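Sporozoite-specific SAG protein (Toxoplasma gondii, PDB 2WNK) is a SAG2-related surface antigen of the sporozoite stage, built from two SRS domains, and probably acts at the parasite surface in contacts with the host. Local coordinates at residues 89-94 with 126-132. Residues are numbered along the deposited sequence.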
ATOM      1  N   LEU A  89      -3.459   6.741   2.341  1.00 22.20           N
ATOM      2  CA  LEU A  89      -3.098   6.125   3.629  1.00 20.32           C
ATOM      3  C   LEU A  89      -3.026   7.177   4.730  1.00 20.72           C
ATOM      4  O   LEU A  89      -2.666   8.322   4.480  1.00 20.78           O
ATOM      5  CB  LEU A  89      -1.782   5.333   3.553  1.00 20.15           C
ATOM      6  CG  LEU A  89      -1.715   4.143   2.586  1.00 19.41           C
ATOM      7  CD1 LEU A  89      -0.355   3.487   2.600  1.00 18.63           C
ATOM      8  CD2 LEU A  89      -2.754   3.139   3.007  1.00 17.64           C
ATOM      9  N   PRO A  90      -3.400   6.791   5.941  1.00 20.57           N
ATOM     10  CA  PRO A  90      -3.405   7.739   7.048  1.00 20.89           C
ATOM     11  C   PRO A  90      -1.974   8.102   7.447  1.00 21.69           C
ATOM     12  O   PRO A  90      -1.035   7.385   7.112  1.00 21.03           O
ATOM     13  CB  PRO A  90      -4.095   6.957   8.170  1.00 20.72           C
ATOM     14  CG  PRO A  90      -3.822   5.529   7.858  1.00 19.21           C
ATOM     15  CD  PRO A  90      -3.800   5.431   6.352  1.00 20.40           C
ATOM     16  N   GLU A  91      -1.795   9.171   8.208  1.00 21.91           N
ATOM     17  CA  GLU A  91      -0.420   9.515   8.570  1.00 23.43           C
ATOM     18  C   GLU A  91       0.165   8.559   9.595  1.00 22.56           C
ATOM     19  O   GLU A  91       1.385   8.393   9.657  1.00 23.19           O
ATOM     20  CB  GLU A  91      -0.250  10.959   9.032  1.00 24.27           C
ATOM     21  CG  GLU A  91       1.147  11.510   8.617  1.00 28.84           C
ATOM     22  CD  GLU A  91       1.546  11.106   7.176  1.00 35.71           C
ATOM     23  OE1 GLU A  91       2.432  10.232   6.989  1.00 38.60           O
ATOM     24  OE2 GLU A  91       0.955  11.647   6.216  1.00 38.35           O
ATOM     25  N   ALA A  92      -0.703   7.957  10.411  1.00 21.47           N
ATOM     26  CA  ALA A  92      -0.279   6.954  11.361  1.00 20.33           C
ATOM     27  C   ALA A  92      -1.029   5.650  11.103  1.00 19.77           C
ATOM     28  O   ALA A  92      -2.202   5.667  10.769  1.00 19.23           O
ATOM     29  CB  ALA A  92      -0.551   7.422  12.780  1.00 21.22           C
ATOM     30  N   GLU A  93      -0.336   4.535  11.289  1.00 19.54           N
ATOM     31  CA  GLU A  93      -0.934   3.205  11.187  1.00 19.79           C
ATOM     32  C   GLU A  93      -2.114   3.088  12.138  1.00 19.63           C
ATOM     33  O   GLU A  93      -2.025   3.501  13.314  1.00 20.22           O
ATOM     34  CB  GLU A  93       0.126   2.172  11.561  1.00 20.31           C
ATOM     35  CG  GLU A  93      -0.376   0.820  11.939  1.00 22.50           C
ATOM     36  CD  GLU A  93       0.717  -0.223  11.945  1.00 24.85           C
ATOM     37  OE1 GLU A  93       1.599  -0.161  11.070  1.00 27.06           O
ATOM     38  OE2 GLU A  93       0.709  -1.110  12.826  1.00 28.07           O
ATOM     39  N   THR A  94      -3.213   2.521  11.653  1.00 19.48           N
ATOM     40  CA  THR A  94      -4.330   2.317  12.546  1.00 20.73           C
ATOM     41  C   THR A  94      -5.153   1.110  12.147  1.00 19.84           C
ATOM     42  O   THR A  94      -4.881   0.441  11.124  1.00 20.02           O
ATOM     43  CB  THR A  94      -5.184   3.575  12.606  1.00 21.76           C
ATOM     44  OG1 THR A  94      -6.142   3.442  13.675  1.00 23.89           O
ATOM     45  CG2 THR A  94      -5.829   3.816  11.276  1.00 22.66           C
ATOM     46  N   LEU A 126      -5.939  -3.774   9.288  1.00 14.13           N
ATOM     47  CA  LEU A 126      -4.791  -2.947   9.678  1.00 15.63           C
ATOM     48  C   LEU A 126      -4.385  -2.061   8.493  1.00 16.21           C
ATOM     49  O   LEU A 126      -4.087  -2.561   7.415  1.00 14.89           O
ATOM     50  CB  LEU A 126      -3.616  -3.828  10.089  1.00 16.89           C
ATOM     51  CG  LEU A 126      -2.410  -2.981  10.545  1.00 17.94           C
ATOM     52  CD1 LEU A 126      -2.753  -2.171  11.763  1.00 18.85           C
ATOM     53  CD2 LEU A 126      -1.134  -3.794  10.762  1.00 20.88           C
ATOM     54  N   VAL A 127      -4.395  -0.752   8.686  1.00 15.52           N
ATOM     55  CA  VAL A 127      -4.049   0.158   7.608  1.00 16.51           C
ATOM     56  C   VAL A 127      -2.684   0.794   7.931  1.00 16.63           C
ATOM     57  O   VAL A 127      -2.506   1.430   8.975  1.00 16.31           O
ATOM     58  CB  VAL A 127      -5.128   1.226   7.424  1.00 16.11           C
ATOM     59  CG1 VAL A 127      -4.769   2.143   6.270  1.00 18.64           C
ATOM     60  CG2 VAL A 127      -6.501   0.566   7.166  1.00 18.56           C
ATOM     61  N   LYS A 128      -1.715   0.590   7.050  1.00 16.56           N
ATOM     62  CA  LYS A 128      -0.348   1.071   7.311  1.00 17.18           C
ATOM     63  C   LYS A 128      -0.248   2.574   7.085  1.00 16.54           C
ATOM     64  O   LYS A 128      -1.091   3.151   6.377  1.00 16.51           O
ATOM     65  CB  LYS A 128       0.645   0.356   6.391  1.00 18.91           C
ATOM     66  CG  LYS A 128       0.705  -1.160   6.588  1.00 22.01           C
ATOM     67  CD  LYS A 128       1.719  -1.502   7.662  1.00 23.07           C
ATOM     68  CE  LYS A 128       1.762  -2.985   8.003  1.00 25.98           C
ATOM     69  NZ  LYS A 128       2.610  -3.738   7.032  1.00 27.19           N
ATOM     70  N   ALA A 129       0.766   3.212   7.683  1.00 16.04           N
ATOM     71  CA  ALA A 129       0.923   4.653   7.545  1.00 16.31           C
ATOM     72  C   ALA A 129       1.462   4.968   6.140  1.00 15.60           C
ATOM     73  O   ALA A 129       2.147   4.148   5.549  1.00 16.54           O
ATOM     74  CB  ALA A 129       1.870   5.215   8.615  1.00 16.26           C
ATOM     75  N   ALA A 130       1.126   6.138   5.604  1.00 15.82           N
ATOM     76  CA  ALA A 130       1.624   6.577   4.314  1.00 15.03           C
ATOM     77  C   ALA A 130       3.149   6.664   4.360  1.00 15.05           C
ATOM     78  O   ALA A 130       3.689   7.234   5.299  1.00 13.87           O
ATOM     79  CB  ALA A 130       1.078   7.946   4.012  1.00 15.99           C
ATOM     80  N   PRO A 131       3.842   6.107   3.349  1.00 15.64           N
ATOM     81  CA  PRO A 131       5.310   6.304   3.319  1.00 15.99           C
ATOM     82  C   PRO A 131       5.628   7.787   3.125  1.00 16.24           C
ATOM     83  O   PRO A 131       4.879   8.527   2.445  1.00 15.63           O
ATOM     84  CB  PRO A 131       5.783   5.503   2.095  1.00 16.69           C
ATOM     85  CG  PRO A 131       4.631   4.671   1.658  1.00 16.74           C
ATOM     86  CD  PRO A 131       3.358   5.218   2.268  1.00 16.07           C
ATOM     87  N   GLN A 132       6.723   8.239   3.725  1.00 16.20           N
ATOM     88  CA  GLN A 132       7.127   9.630   3.572  1.00 15.76           C
ATOM     89  C   GLN A 132       8.126   9.684   2.431  1.00 15.07           C
ATOM     90  O   GLN A 132       9.324   9.810   2.640  1.00 15.77           O
ATOM     91  CB  GLN A 132       7.768  10.173   4.859  1.00 17.22           C
ATOM     92  CG  GLN A 132       6.725  10.500   5.961  1.00 18.56           C
ATOM     93  CD  GLN A 132       5.854  11.746   5.663  1.00 24.39           C
ATOM     94  OE1 GLN A 132       6.374  12.845   5.384  1.00 26.59           O
ATOM     95  NE2 GLN A 132       4.537  11.585   5.751  1.00 27.66           N
TER
HETATM   96  O   HOH W   1       2.199  12.631   4.167  1.00 51.21           O
HETATM   97  O   HOH W   2       2.786   1.554   9.382  1.00 25.36           O
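How a chain leaving a β-sandwich domain can be held to it is illustrated where strand 121-127 runs into the linker between the two SRS domains. L89 packs its CB 3.9 Å from A130 CB, and its CD1 4.1 Å from P131 CD. P90 does double duty: CD lies 3.4 Å from V127 CG1, while O accepts from A130 N (2.9 Å). E91 reaches farthest along the linker, OE1 taking a weak hydrogen bond from Q132 NE2 (2.8 Å), with water 1 donating to E91 OE2 and accepting only weakly from Q132 NE2. Past A92, whose side chain points away, E93 uses water 2 to join its OE1 to A129 N; nearby K128 instead sends NZ to a salt bridge with E18. T94 then opens strand 94-101, pairing antiparallel with V127 through T94 N–V127 O (3.0 Å) and V127 N–T94 O (2.8 Å). Backbone bonds thus carry the attachment past the end of strand 121-127 to A130, whereas the weak, solvent-exposed E91–Q132 link is consistent with a less firm hold at Q132.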